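Local coordinates for MATE family efflux transporter (Vibrio cholerae, PDB 6IDP), which probably exports drugs and other toxic compounds across the bacterial inner membrane, with conformational changes that depend on protons, at residues H132-G144 / I189-G201. Sequence-based numbering, arbitrary orientation.
Sequences HYWLWWLASAWTG and IDGAAIATIIAFG. With OLC ((2R)-2,3-dihydroxypropyl (9Z)-octadec-9-enoate), chain B; OLC ((2R)-2,3-dihydroxypropyl (9Z)-octadec-9-enoate), chain R; OLC ((2R)-2,3-dihydroxypropyl (9Z)-octadec-9-enoate), chain O.
Trp-136 reaches into a knobs-into-holes interface between segments 132-144 and 189-201 of helices 124-156 and 189-213, near-parallel transmembrane helices of the MATE fold with segment axes 8.3 Å apart at 21°. Its CB rests on CB of Ala-193 (3.8 Å). From there CG turns away from the carbonyl carbon (chi1 -63°), which lays the indole along the second helix: CD1 meets the carboxylate carbon CG of Asp-190, NE1 lies 3.8 Å from OD2 of Asp-190, and CD2, CE3 and CZ3 run in turn past CG1 of Ile-194, a CH-pi contact over one face (3.4 Å from CE3 to CG1). CD1 of Ile-197 stands at the ring edge. Those four residues form the hole for the indole. Ala-193 and Ile-197 return the packing as knobs, the latter placing CG1 3.6 Å from CB of Ser-140.

At one end, ND1 of His-132 donates to the syn lone pair of Asp-190 OD2 (2.9 Å), a bent bond (N-H...O 139°) with OD2 tilted from the imidazole plane; a second bond, to OD1, is weak. The Asp-190 carboxylate lies nearly coplanar with the Tyr-133 ring, OD1 at its edge, while CG1 of Ile-189 makes a CH-pi contact over one face, 3.6 Å from the centroid, and CB of Trp-137 lies over the rim of the opposite face. OG1 of Thr-196 is hydrogen-bonded to ND2 of Asn-174 on helix 161-184. At the other end, where two monoolein tails touch the Phe-200 ring, CD2 of Phe-200 lies 3.4 Å from CA of Gly-144.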
ATOM      1  N   HIS A 132     -10.564  13.276 -22.290  1.00 62.44           N
ATOM      2  CA  HIS A 132     -10.610  14.407 -21.373  1.00 63.97           C
ATOM      3  C   HIS A 132     -10.493  13.977 -19.909  1.00 64.00           C
ATOM      4  O   HIS A 132     -10.005  14.740 -19.073  1.00 63.36           O
ATOM      5  CB  HIS A 132     -11.893  15.219 -21.589  1.00 62.87           C
ATOM      6  CG  HIS A 132     -13.150  14.422 -21.441  1.00 62.66           C
ATOM      7  ND1 HIS A 132     -13.774  14.235 -20.227  1.00 62.69           N
ATOM      8  CD2 HIS A 132     -13.906  13.769 -22.357  1.00 66.09           C
ATOM      9  CE1 HIS A 132     -14.858  13.498 -20.399  1.00 69.18           C
ATOM     10  NE2 HIS A 132     -14.960  13.203 -21.682  1.00 60.77           N
ATOM     11  N   TYR A 133     -10.923  12.758 -19.594  1.00 63.51           N
ATOM     12  CA  TYR A 133     -10.878  12.294 -18.209  1.00 59.45           C
ATOM     13  C   TYR A 133      -9.449  12.099 -17.709  1.00 50.52           C
ATOM     14  O   TYR A 133      -9.134  12.467 -16.579  1.00 53.29           O
ATOM     15  CB  TYR A 133     -11.668  10.992 -18.036  1.00 62.24           C
ATOM     16  CG  TYR A 133     -11.600  10.443 -16.627  1.00 61.43           C
ATOM     17  CD1 TYR A 133     -11.923  11.240 -15.536  1.00 56.53           C
ATOM     18  CD2 TYR A 133     -11.213   9.130 -16.386  1.00 61.28           C
ATOM     19  CE1 TYR A 133     -11.859  10.749 -14.246  1.00 50.45           C
ATOM     20  CE2 TYR A 133     -11.149   8.629 -15.095  1.00 54.36           C
ATOM     21  CZ  TYR A 133     -11.475   9.443 -14.032  1.00 51.42           C
ATOM     22  OH  TYR A 133     -11.414   8.954 -12.747  1.00 52.75           O
ATOM     23  N   TRP A 134      -8.585  11.531 -18.546  1.00 48.07           N
ATOM     24  CA  TRP A 134      -7.211  11.254 -18.129  1.00 46.41           C
ATOM     25  C   TRP A 134      -6.395  12.527 -17.942  1.00 47.71           C
ATOM     26  O   TRP A 134      -5.417  12.530 -17.200  1.00 48.83           O
ATOM     27  CB  TRP A 134      -6.512  10.330 -19.132  1.00 53.08           C
ATOM     28  CG  TRP A 134      -6.819   8.879 -18.914  1.00 55.38           C
ATOM     29  CD1 TRP A 134      -7.872   8.363 -18.219  1.00 54.93           C
ATOM     30  CD2 TRP A 134      -6.058   7.757 -19.381  1.00 56.85           C
ATOM     31  NE1 TRP A 134      -7.820   6.990 -18.232  1.00 59.69           N
ATOM     32  CE2 TRP A 134      -6.716   6.593 -18.939  1.00 57.28           C
ATOM     33  CE3 TRP A 134      -4.887   7.623 -20.135  1.00 56.57           C
ATOM     34  CZ2 TRP A 134      -6.244   5.313 -19.223  1.00 55.86           C
ATOM     35  CZ3 TRP A 134      -4.420   6.351 -20.416  1.00 56.43           C
ATOM     36  CH2 TRP A 134      -5.098   5.214 -19.962  1.00 57.46           C
ATOM     37  N   LEU A 135      -6.791  13.601 -18.616  1.00 49.75           N
ATOM     38  CA  LEU A 135      -6.157  14.896 -18.401  1.00 48.45           C
ATOM     39  C   LEU A 135      -6.295  15.301 -16.939  1.00 51.60           C
ATOM     40  O   LEU A 135      -5.301  15.559 -16.254  1.00 45.27           O
ATOM     41  CB  LEU A 135      -6.769  15.962 -19.312  1.00 47.56           C
ATOM     42  CG  LEU A 135      -6.410  15.830 -20.793  1.00 50.61           C
ATOM     43  CD1 LEU A 135      -7.134  16.875 -21.625  1.00 52.53           C
ATOM     44  CD2 LEU A 135      -4.905  15.939 -20.976  1.00 51.82           C
ATOM     45  N   TRP A 136      -7.535  15.336 -16.462  1.00 40.83           N
ATOM     46  CA  TRP A 136      -7.805  15.666 -15.070  1.00 41.64           C
ATOM     47  C   TRP A 136      -7.282  14.592 -14.124  1.00 43.43           C
ATOM     48  O   TRP A 136      -6.732  14.901 -13.065  1.00 43.64           O
ATOM     49  CB  TRP A 136      -9.305  15.863 -14.849  1.00 49.02           C
ATOM     50  CG  TRP A 136      -9.885  17.011 -15.615  1.00 52.96           C
ATOM     51  CD1 TRP A 136     -10.622  16.942 -16.763  1.00 52.39           C
ATOM     52  CD2 TRP A 136      -9.785  18.403 -15.286  1.00 48.52           C
ATOM     53  NE1 TRP A 136     -10.984  18.204 -17.168  1.00 53.37           N
ATOM     54  CE2 TRP A 136     -10.483  19.118 -16.279  1.00 51.96           C
ATOM     55  CE3 TRP A 136      -9.170  19.112 -14.250  1.00 50.30           C
ATOM     56  CZ2 TRP A 136     -10.583  20.507 -16.265  1.00 54.38           C
ATOM     57  CZ3 TRP A 136      -9.274  20.491 -14.237  1.00 49.69           C
ATOM     58  CH2 TRP A 136      -9.973  21.173 -15.238  1.00 52.43           C
ATOM     59  N   TRP A 137      -7.449  13.329 -14.504  1.00 45.11           N
ATOM     60  CA  TRP A 137      -7.108  12.236 -13.603  1.00 46.03           C
ATOM     61  C   TRP A 137      -5.602  12.073 -13.409  1.00 36.92           C
ATOM     62  O   TRP A 137      -5.147  11.845 -12.292  1.00 35.36           O
ATOM     63  CB  TRP A 137      -7.707  10.912 -14.086  1.00 46.87           C
ATOM     64  CG  TRP A 137      -7.424   9.824 -13.110  1.00 52.69           C
ATOM     65  CD1 TRP A 137      -8.162   9.497 -12.013  1.00 55.71           C
ATOM     66  CD2 TRP A 137      -6.291   8.950 -13.109  1.00 56.51           C
ATOM     67  NE1 TRP A 137      -7.568   8.461 -11.337  1.00 59.66           N
ATOM     68  CE2 TRP A 137      -6.417   8.107 -11.990  1.00 56.09           C
ATOM     69  CE3 TRP A 137      -5.186   8.794 -13.951  1.00 62.13           C
ATOM     70  CZ2 TRP A 137      -5.482   7.121 -11.691  1.00 57.46           C
ATOM     71  CZ3 TRP A 137      -4.260   7.815 -13.652  1.00 64.92           C
ATOM     72  CH2 TRP A 137      -4.414   6.991 -12.533  1.00 60.53           C
ATOM     73  N   LEU A 138      -4.835  12.171 -14.490  1.00 39.69           N
ATOM     74  CA  LEU A 138      -3.380  12.087 -14.383  1.00 40.39           C
ATOM     75  C   LEU A 138      -2.841  13.251 -13.559  1.00 41.93           C
ATOM     76  O   LEU A 138      -1.852  13.108 -12.836  1.00 43.58           O
ATOM     77  CB  LEU A 138      -2.725  12.065 -15.767  1.00 41.04           C
ATOM     78  CG  LEU A 138      -2.748  10.713 -16.486  1.00 46.98           C
ATOM     79  CD1 LEU A 138      -2.321  10.856 -17.939  1.00 40.81           C
ATOM     80  CD2 LEU A 138      -1.855   9.717 -15.758  1.00 42.01           C
ATOM     81  N   ALA A 139      -3.504  14.398 -13.663  1.00 37.94           N
ATOM     82  CA  ALA A 139      -3.146  15.568 -12.868  1.00 33.47           C
ATOM     83  C   ALA A 139      -3.384  15.303 -11.384  1.00 33.03           C
ATOM     84  O   ALA A 139      -2.616  15.746 -10.532  1.00 37.43           O
ATOM     85  CB  ALA A 139      -3.940  16.779 -13.324  1.00 32.99           C
ATOM     86  N   SER A 140      -4.459  14.580 -11.085  1.00 38.79           N
ATOM     87  CA  SER A 140      -4.779  14.197  -9.715  1.00 38.95           C
ATOM     88  C   SER A 140      -3.803  13.142  -9.212  1.00 34.54           C
ATOM     89  O   SER A 140      -3.480  13.101  -8.025  1.00 34.19           O
ATOM     90  CB  SER A 140      -6.216  13.672  -9.618  1.00 35.11           C
ATOM     91  OG  SER A 140      -6.340  12.422 -10.271  1.00 35.91           O
ATOM     92  N   ALA A 141      -3.341  12.287 -10.118  1.00 33.92           N
ATOM     93  CA  ALA A 141      -2.375  11.257  -9.759  1.00 34.49           C
ATOM     94  C   ALA A 141      -1.032  11.885  -9.395  1.00 33.35           C
ATOM     95  O   ALA A 141      -0.366  11.446  -8.457  1.00 28.65           O
ATOM     96  CB  ALA A 141      -2.210  10.261 -10.898  1.00 35.78           C
ATOM     97  N   TRP A 142      -0.641  12.917 -10.139  1.00 33.68           N
ATOM     98  CA  TRP A 142       0.617  13.605  -9.878  1.00 31.98           C
ATOM     99  C   TRP A 142       0.561  14.335  -8.543  1.00 31.65           C
ATOM    100  O   TRP A 142       1.492  14.260  -7.744  1.00 33.84           O
ATOM    101  CB  TRP A 142       0.948  14.591 -11.003  1.00 29.45           C
ATOM    102  CG  TRP A 142       2.290  15.249 -10.836  1.00 33.84           C
ATOM    103  CD1 TRP A 142       3.484  14.814 -11.337  1.00 36.58           C
ATOM    104  CD2 TRP A 142       2.575  16.453 -10.112  1.00 32.54           C
ATOM    105  NE1 TRP A 142       4.492  15.672 -10.972  1.00 34.16           N
ATOM    106  CE2 TRP A 142       3.961  16.686 -10.219  1.00 34.25           C
ATOM    107  CE3 TRP A 142       1.793  17.355  -9.383  1.00 32.61           C
ATOM    108  CZ2 TRP A 142       4.582  17.788  -9.625  1.00 32.21           C
ATOM    109  CZ3 TRP A 142       2.411  18.446  -8.795  1.00 37.08           C
ATOM    110  CH2 TRP A 142       3.790  18.653  -8.919  1.00 36.26           C
ATOM    111  N   THR A 143      -0.539  15.045  -8.316  1.00 30.44           N
ATOM    112  CA  THR A 143      -0.737  15.786  -7.077  1.00 32.01           C
ATOM    113  C   THR A 143      -0.755  14.839  -5.873  1.00 31.66           C
ATOM    114  O   THR A 143      -0.194  15.149  -4.825  1.00 34.87           O
ATOM    115  CB  THR A 143      -2.045  16.604  -7.123  1.00 31.58           C
ATOM    116  OG1 THR A 143      -2.061  17.407  -8.308  1.00 37.63           O
ATOM    117  CG2 THR A 143      -2.165  17.508  -5.911  1.00 32.98           C
ATOM    118  N   GLY A 144      -1.391  13.681  -6.040  1.00 33.08           N
ATOM    119  CA  GLY A 144      -1.443  12.676  -4.992  1.00 31.56           C
ATOM    120  C   GLY A 144      -0.086  12.067  -4.695  1.00 32.82           C
ATOM    121  O   GLY A 144       0.255  11.823  -3.538  1.00 36.03           O
ATOM    122  N   ILE A 189     -17.608  12.562 -14.415  1.00 71.23           N
ATOM    123  CA  ILE A 189     -16.405  11.760 -14.258  1.00 67.16           C
ATOM    124  C   ILE A 189     -15.184  12.662 -14.041  1.00 61.79           C
ATOM    125  O   ILE A 189     -14.294  12.332 -13.258  1.00 62.59           O
ATOM    126  CB  ILE A 189     -16.202  10.819 -15.480  1.00 73.18           C
ATOM    127  CG1 ILE A 189     -15.127   9.769 -15.196  1.00 70.56           C
ATOM    128  CG2 ILE A 189     -15.921  11.608 -16.762  1.00 77.69           C
ATOM    129  CD1 ILE A 189     -15.510   8.787 -14.110  1.00 77.56           C
ATOM    130  N   ASP A 190     -15.160  13.816 -14.704  1.00 62.92           N
ATOM    131  CA  ASP A 190     -14.062  14.761 -14.530  1.00 61.06           C
ATOM    132  C   ASP A 190     -14.127  15.414 -13.153  1.00 54.69           C
ATOM    133  O   ASP A 190     -13.096  15.717 -12.555  1.00 49.45           O
ATOM    134  CB  ASP A 190     -14.085  15.834 -15.623  1.00 60.58           C
ATOM    135  CG  ASP A 190     -13.785  15.272 -17.000  1.00 63.42           C
ATOM    136  OD1 ASP A 190     -13.338  14.110 -17.086  1.00 65.47           O
ATOM    137  OD2 ASP A 190     -13.986  15.998 -17.997  1.00 65.18           O
ATOM    138  N   GLY A 191     -15.343  15.615 -12.654  1.00 52.41           N
ATOM    139  CA  GLY A 191     -15.556  16.255 -11.369  1.00 50.53           C
ATOM    140  C   GLY A 191     -14.902  15.540 -10.202  1.00 52.96           C
ATOM    141  O   GLY A 191     -14.421  16.179  -9.267  1.00 55.12           O
ATOM    142  N   ALA A 192     -14.883  14.210 -10.256  1.00 51.78           N
ATOM    143  CA  ALA A 192     -14.267  13.410  -9.205  1.00 48.80           C
ATOM    144  C   ALA A 192     -12.762  13.652  -9.148  1.00 46.96           C
ATOM    145  O   ALA A 192     -12.182  13.760  -8.067  1.00 47.68           O
ATOM    146  CB  ALA A 192     -14.558  11.936  -9.421  1.00 48.39           C
ATOM    147  N   ALA A 193     -12.138  13.735 -10.319  1.00 42.12           N
ATOM    148  CA  ALA A 193     -10.706  13.973 -10.412  1.00 42.01           C
ATOM    149  C   ALA A 193     -10.361  15.389  -9.961  1.00 41.51           C
ATOM    150  O   ALA A 193      -9.350  15.609  -9.291  1.00 42.30           O
ATOM    151  CB  ALA A 193     -10.224  13.734 -11.832  1.00 44.50           C
ATOM    152  N   ILE A 194     -11.207  16.345 -10.338  1.00 40.48           N
ATOM    153  CA  ILE A 194     -11.028  17.737  -9.941  1.00 42.11           C
ATOM    154  C   ILE A 194     -11.154  17.894  -8.427  1.00 44.53           C
ATOM    155  O   ILE A 194     -10.380  18.623  -7.804  1.00 42.81           O
ATOM    156  CB  ILE A 194     -12.047  18.649 -10.646  1.00 42.88           C
ATOM    157  CG1 ILE A 194     -11.833  18.605 -12.158  1.00 46.53           C
ATOM    158  CG2 ILE A 194     -11.945  20.078 -10.132  1.00 45.49           C
ATOM    159  CD1 ILE A 194     -12.937  19.252 -12.954  1.00 54.81           C
ATOM    160  N   ALA A 195     -12.122  17.197  -7.838  1.00 45.16           N
ATOM    161  CA  ALA A 195     -12.289  17.199  -6.389  1.00 48.09           C
ATOM    162  C   ALA A 195     -11.045  16.638  -5.700  1.00 43.61           C
ATOM    163  O   ALA A 195     -10.652  17.102  -4.630  1.00 44.24           O
ATOM    164  CB  ALA A 195     -13.524  16.404  -5.994  1.00 40.97           C
ATOM    165  N   THR A 196     -10.427  15.642  -6.326  1.00 40.30           N
ATOM    166  CA  THR A 196      -9.214  15.034  -5.797  1.00 35.63           C
ATOM    167  C   THR A 196      -8.017  15.985  -5.896  1.00 32.77           C
ATOM    168  O   THR A 196      -7.213  16.078  -4.965  1.00 34.80           O
ATOM    169  CB  THR A 196      -8.887  13.718  -6.530  1.00 40.23           C
ATOM    170  OG1 THR A 196      -9.979  12.802  -6.382  1.00 49.22           O
ATOM    171  CG2 THR A 196      -7.623  13.081  -5.963  1.00 34.21           C
ATOM    172  N   ILE A 197      -7.900  16.690  -7.019  1.00 32.44           N
ATOM    173  CA  ILE A 197      -6.810  17.645  -7.207  1.00 31.06           C
ATOM    174  C   ILE A 197      -6.852  18.730  -6.133  1.00 30.62           C
ATOM    175  O   ILE A 197      -5.827  19.067  -5.542  1.00 33.58           O
ATOM    176  CB  ILE A 197      -6.856  18.311  -8.602  1.00 31.73           C
ATOM    177  CG1 ILE A 197      -6.674  17.269  -9.705  1.00 36.16           C
ATOM    178  CG2 ILE A 197      -5.782  19.388  -8.719  1.00 35.16           C
ATOM    179  CD1 ILE A 197      -6.891  17.807 -11.111  1.00 38.79           C
ATOM    180  N   ILE A 198      -8.039  19.267  -5.874  1.00 31.78           N
ATOM    181  CA  ILE A 198      -8.185  20.332  -4.891  1.00 35.47           C
ATOM    182  C   ILE A 198      -7.889  19.826  -3.482  1.00 35.61           C
ATOM    183  O   ILE A 198      -7.146  20.462  -2.734  1.00 35.56           O
ATOM    184  CB  ILE A 198      -9.595  20.946  -4.936  1.00 36.43           C
ATOM    185  CG1 ILE A 198      -9.877  21.493  -6.335  1.00 38.38           C
ATOM    186  CG2 ILE A 198      -9.733  22.048  -3.896  1.00 33.81           C
ATOM    187  CD1 ILE A 198     -11.233  22.138  -6.479  1.00 36.61           C
ATOM    188  N   ALA A 199      -8.459  18.675  -3.135  1.00 31.65           N
ATOM    189  CA  ALA A 199      -8.237  18.056  -1.831  1.00 31.20           C
ATOM    190  C   ALA A 199      -6.752  17.799  -1.568  1.00 34.32           C
ATOM    191  O   ALA A 199      -6.208  18.251  -0.561  1.00 37.62           O
ATOM    192  CB  ALA A 199      -9.020  16.757  -1.726  1.00 32.45           C
ATOM    193  N   PHE A 200      -6.105  17.071  -2.474  1.00 30.38           N
ATOM    194  CA  PHE A 200      -4.680  16.789  -2.354  1.00 29.01           C
ATOM    195  C   PHE A 200      -3.851  18.064  -2.469  1.00 33.96           C
ATOM    196  O   PHE A 200      -2.759  18.157  -1.908  1.00 37.80           O
ATOM    197  CB  PHE A 200      -4.236  15.785  -3.417  1.00 28.17           C
ATOM    198  CG  PHE A 200      -4.642  14.370  -3.124  1.00 33.48           C
ATOM    199  CD1 PHE A 200      -5.029  13.989  -1.848  1.00 44.58           C
ATOM    200  CD2 PHE A 200      -4.626  13.415  -4.125  1.00 36.40           C
ATOM    201  CE1 PHE A 200      -5.399  12.680  -1.583  1.00 46.64           C
ATOM    202  CE2 PHE A 200      -4.988  12.106  -3.865  1.00 39.49           C
ATOM    203  CZ  PHE A 200      -5.373  11.740  -2.594  1.00 38.55           C
ATOM    204  N   GLY A 201      -4.375  19.039  -3.206  1.00 36.53           N
ATOM    205  CA  GLY A 201      -3.706  20.316  -3.369  1.00 31.05           C
ATOM    206  C   GLY A 201      -3.666  21.085  -2.064  1.00 34.51           C
ATOM    207  O   GLY A 201      -2.651  21.694  -1.719  1.00 33.46           O
TER
HETATM  208  C18 OLC B 501      -2.846  11.177   0.336  1.00 54.74           C
HETATM  209  C10 OLC B 501      -1.507   4.324  -0.576  1.00 69.11           C
HETATM  210  C9  OLC B 501      -0.985   3.521   0.375  1.00 67.69           C
HETATM  211  C17 OLC B 501      -1.864  10.298  -0.407  1.00 57.25           C
HETATM  212  C11 OLC B 501      -0.603   5.024  -1.566  1.00 69.06           C
HETATM  213  C8  OLC B 501       0.510   3.310   0.462  1.00 66.55           C
HETATM  214  C16 OLC B 501      -2.140  10.371  -1.893  1.00 62.56           C
HETATM  215  C12 OLC B 501      -1.409   6.004  -2.392  1.00 71.69           C
HETATM  216  C15 OLC B 501      -1.783   9.056  -2.555  1.00 65.63           C
HETATM  217  C13 OLC B 501      -2.246   6.872  -1.477  1.00 73.65           C
HETATM  218  C14 OLC B 501      -2.847   8.021  -2.259  1.00 71.61           C
HETATM  219  C18 OLC R 517       2.112  17.850 -13.623  1.00 40.61           C
HETATM  220  C10 OLC R 517       0.226  15.950 -20.981  1.00 68.38           C
HETATM  221  C9  OLC R 517       0.325  16.391 -22.254  1.00 69.48           C
HETATM  222  C17 OLC R 517       0.806  17.179 -13.989  1.00 44.17           C
HETATM  223  C11 OLC R 517      -1.124  15.682 -20.352  1.00 65.35           C
HETATM  224  C8  OLC R 517      -0.912  16.629 -23.095  1.00 68.61           C
HETATM  225  C16 OLC R 517       1.029  16.240 -15.155  1.00 50.44           C
HETATM  226  C12 OLC R 517      -0.995  14.582 -19.318  1.00 62.24           C
HETATM  227  C7  OLC R 517      -0.501  17.059 -24.488  1.00 68.87           C
HETATM  228  C15 OLC R 517      -0.294  15.883 -15.801  1.00 49.82           C
HETATM  229  C13 OLC R 517      -1.308  15.127 -17.940  1.00 59.82           C
HETATM  230  C6  OLC R 517      -1.622  16.759 -25.459  1.00 71.67           C
HETATM  231  C14 OLC R 517      -0.031  15.213 -17.133  1.00 51.93           C
HETATM  232  C5  OLC R 517      -1.047  16.214 -26.748  1.00 71.65           C
HETATM  233  C18 OLC O 514      -8.586  10.789  -1.975  1.00 56.88           C
HETATM  234  C17 OLC O 514      -8.463   9.379  -2.513  1.00 62.52           C
HETATM  235  C16 OLC O 514      -7.614   9.365  -3.765  1.00 61.70           C
HETATM  236  C15 OLC O 514      -6.920   8.025  -3.879  1.00 63.70           C
HETATM  237  C14 OLC O 514      -5.710   8.152  -4.778  1.00 61.64           C